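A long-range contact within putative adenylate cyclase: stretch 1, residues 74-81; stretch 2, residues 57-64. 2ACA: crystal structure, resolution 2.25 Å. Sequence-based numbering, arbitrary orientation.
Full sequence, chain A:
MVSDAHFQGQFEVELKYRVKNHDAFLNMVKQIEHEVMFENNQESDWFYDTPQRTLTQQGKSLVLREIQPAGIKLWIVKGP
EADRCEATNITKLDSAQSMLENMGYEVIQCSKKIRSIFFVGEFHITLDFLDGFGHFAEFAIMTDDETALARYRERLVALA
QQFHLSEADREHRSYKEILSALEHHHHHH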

# COMPACT_ATOMS: atom_id res chain seq x y z
N LEU A 74 -4.43 3.16 5.84
CA LEU A 74 -4.47 1.74 5.51
C LEU A 74 -5.14 1.38 4.20
O LEU A 74 -5.98 2.10 3.70
CB LEU A 74 -5.19 0.98 6.63
CG LEU A 74 -4.62 1.09 8.05
CD1 LEU A 74 -5.75 1.00 9.07
CD2 LEU A 74 -3.60 -0.02 8.29
N TRP A 75 -4.72 0.25 3.67
CA TRP A 75 -5.28 -0.32 2.46
C TRP A 75 -5.89 -1.60 3.05
O TRP A 75 -5.18 -2.41 3.64
CB TRP A 75 -4.16 -0.58 1.44
CG TRP A 75 -4.49 -1.53 0.34
CD1 TRP A 75 -5.74 -1.88 -0.10
CD2 TRP A 75 -3.56 -2.26 -0.46
NE1 TRP A 75 -5.64 -2.78 -1.13
CE2 TRP A 75 -4.31 -3.03 -1.37
CE3 TRP A 75 -2.16 -2.33 -0.50
CZ2 TRP A 75 -3.71 -3.88 -2.31
CZ3 TRP A 75 -1.56 -3.16 -1.43
CH2 TRP A 75 -2.34 -3.93 -2.33
N ILE A 76 -7.20 -1.75 2.91
CA ILE A 76 -7.91 -2.90 3.50
C ILE A 76 -8.79 -3.71 2.57
O ILE A 76 -9.47 -3.16 1.70
CB ILE A 76 -8.89 -2.44 4.63
CG1 ILE A 76 -8.22 -1.42 5.55
CG2 ILE A 76 -9.42 -3.65 5.39
CD1 ILE A 76 -6.98 -1.88 6.18
N VAL A 77 -8.81 -5.02 2.79
CA VAL A 77 -9.70 -5.89 2.04
C VAL A 77 -10.35 -6.88 3.01
O VAL A 77 -9.66 -7.62 3.71
CB VAL A 77 -8.98 -6.67 0.94
CG1 VAL A 77 -9.96 -7.58 0.25
CG2 VAL A 77 -8.37 -5.71 -0.07
N LYS A 78 -11.68 -6.86 3.06
CA LYS A 78 -12.44 -7.73 3.95
C LYS A 78 -13.19 -8.78 3.15
O LYS A 78 -13.63 -8.51 2.02
CB LYS A 78 -13.44 -6.93 4.78
CG LYS A 78 -12.83 -6.06 5.87
CD LYS A 78 -13.91 -5.28 6.61
CE LYS A 78 -13.34 -4.44 7.75
NZ LYS A 78 -12.82 -5.28 8.86
N GLY A 79 -13.34 -9.96 3.74
CA GLY A 79 -14.05 -11.05 3.07
C GLY A 79 -13.13 -11.88 2.18
O GLY A 79 -11.93 -11.62 2.13
N PRO A 80 -13.67 -12.88 1.47
CA PRO A 80 -15.09 -13.26 1.47
C PRO A 80 -15.52 -13.95 2.77
O PRO A 80 -16.66 -13.81 3.20
CB PRO A 80 -15.20 -14.18 0.26
CG PRO A 80 -13.87 -14.85 0.24
CD PRO A 80 -12.92 -13.70 0.49
N GLU A 81 -14.60 -14.68 3.38
CA GLU A 81 -14.90 -15.37 4.63
C GLU A 81 -15.35 -14.35 5.68
O GLU A 81 -14.75 -13.28 5.82
CB GLU A 81 -13.67 -16.13 5.14
CG GLU A 81 -13.24 -17.29 4.26
CD GLU A 81 -12.57 -16.84 2.97
OE1 GLU A 81 -12.25 -17.71 2.13
OE2 GLU A 81 -12.35 -15.62 2.80
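Stretch 2 (57-64) QQGKSLVL

The most unusual feature of this contact lies where the ladder of strands ends. Gly-79, with phi/psi of 87/-178, is followed by a cis peptide bond to Pro-80, and the chain stays close to stretch 2 through this bend. Only glycine tolerates such a backbone here comfortably: an ideal CB on Gly-79 would lie 2.2 Å from Gly-59 O, a clash, and would also be jammed against the preceding carbonyl oxygen. Proline suits the next position because its imide bond adopts the cis form far more readily than an ordinary peptide.

Before the bend, stretch 2 runs antiparallel to stretch 1. Strand 61-64 and strand 74-78 have N-to-C directions 168° apart, and their axes approach to 4.6 Å. Both backbones are extended, with phi between about -105° and -136° and psi between about 120° and 147° throughout the paired residues. Trp-75 faces Leu-64, Ile-76 faces Val-63, Val-77 faces Leu-62 and Lys-78 faces Ser-61.

Two of these pairs carry the hydrogen bonds. Val-63 N donates to Ile-76 O and Ile-76 N to Val-63 O, each at 2.7 Å; Lys-78 N donates to Ser-61 O at 2.9 Å, and Ser-61 N returns to Lys-78 O at 3.0 Å. Between these rungs the alpha carbons approach carbonyl oxygens, as in the 3.1 Å contact of Val-77 CA with Ser-61 O.

Side chains alternate between the faces of the sheet. Trp-75, Val-77, Leu-62 and Leu-64 share one buried, apolar face. Leu-62 CD1 lies 3.8 Å from Val-77 CG2 and, at the edge of the indole, 3.9 Å from Trp-75 CD1, while Leu-64 CD2 packs 4.1 Å from Trp-75 CB. The indole pays a price for its burial, since Trp-75 NE1 has no polar partner in the model. On the other face, branched Ile-76 and Val-63, well suited to extended strands, meet with their CB atoms 4.2 Å apart. Beside them is the more exposed pair Lys-78 and Ser-61: the small serine fits closely, its OG 3.1 Å from Lys-78 CB, and the long lysine carries its end away from stretch 2.

Beyond Ser-61, the aliphatic part of Lys-60 serves as packing, with Lys-60 CE 3.7 Å from Pro-80 CD; its amine is bonded elsewhere in the structure. Gly-59 has a positive phi of 75°, which favours glycine. Its carbonyl Gly-59 O receives a CA-H contact from Pro-80 CA at 3.4 Å, and a water donates to both Gly-59 O (3.0 Å) and Pro-80 O (2.8 Å), tying the ends together.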

# COMPACT_ATOMS: atom_id res chain seq x y z
N GLN A 57 -20.29 -8.32 -5.26
CA GLN A 57 -21.02 -9.54 -5.61
C GLN A 57 -20.36 -10.78 -5.01
O GLN A 57 -21.01 -11.78 -4.76
CB GLN A 57 -21.08 -9.70 -7.12
CG GLN A 57 -21.71 -8.54 -7.84
CD GLN A 57 -21.54 -8.64 -9.35
OE1 GLN A 57 -21.95 -7.75 -10.10
NE2 GLN A 57 -20.92 -9.73 -9.79
N GLN A 58 -19.06 -10.69 -4.77
CA GLN A 58 -18.30 -11.79 -4.20
C GLN A 58 -18.15 -11.72 -2.67
O GLN A 58 -17.44 -12.53 -2.08
CB GLN A 58 -16.92 -11.85 -4.86
CG GLN A 58 -17.00 -12.20 -6.34
CD GLN A 58 -17.67 -13.56 -6.56
OE1 GLN A 58 -18.25 -13.82 -7.62
NE2 GLN A 58 -17.58 -14.43 -5.55
N GLY A 59 -18.82 -10.76 -2.04
CA GLY A 59 -18.76 -10.63 -0.60
C GLY A 59 -17.44 -10.05 -0.12
O GLY A 59 -16.92 -10.42 0.93
N LYS A 60 -16.89 -9.12 -0.88
CA LYS A 60 -15.63 -8.51 -0.51
C LYS A 60 -15.73 -7.00 -0.50
O LYS A 60 -16.59 -6.41 -1.15
CB LYS A 60 -14.54 -8.95 -1.50
CG LYS A 60 -14.36 -10.44 -1.61
CD LYS A 60 -13.45 -10.81 -2.77
CE LYS A 60 -13.30 -12.32 -2.91
NZ LYS A 60 -12.44 -12.68 -4.07
N SER A 61 -14.85 -6.37 0.26
CA SER A 61 -14.81 -4.92 0.33
C SER A 61 -13.35 -4.49 0.26
O SER A 61 -12.46 -5.13 0.84
CB SER A 61 -15.46 -4.42 1.63
OG SER A 61 -14.91 -5.04 2.77
N LEU A 62 -13.11 -3.42 -0.49
CA LEU A 62 -11.79 -2.85 -0.69
C LEU A 62 -11.86 -1.44 -0.13
O LEU A 62 -12.68 -0.64 -0.56
CB LEU A 62 -11.48 -2.81 -2.19
CG LEU A 62 -10.28 -2.01 -2.69
CD1 LEU A 62 -8.99 -2.54 -2.10
CD2 LEU A 62 -10.24 -2.09 -4.21
N VAL A 63 -11.00 -1.13 0.84
CA VAL A 63 -11.06 0.17 1.47
C VAL A 63 -9.73 0.89 1.67
O VAL A 63 -8.72 0.27 2.00
CB VAL A 63 -11.74 0.04 2.87
CG1 VAL A 63 -11.75 1.39 3.60
CG2 VAL A 63 -13.16 -0.50 2.72
N LEU A 64 -9.73 2.20 1.44
CA LEU A 64 -8.57 3.02 1.71
C LEU A 64 -9.06 3.77 2.95
O LEU A 64 -10.20 4.26 2.98
CB LEU A 64 -8.27 3.96 0.54
CG LEU A 64 -7.56 3.28 -0.65
CD1 LEU A 64 -7.13 4.31 -1.69
CD2 LEU A 64 -6.33 2.53 -0.14
O HOH W 1 -18.59 -11.75 3.07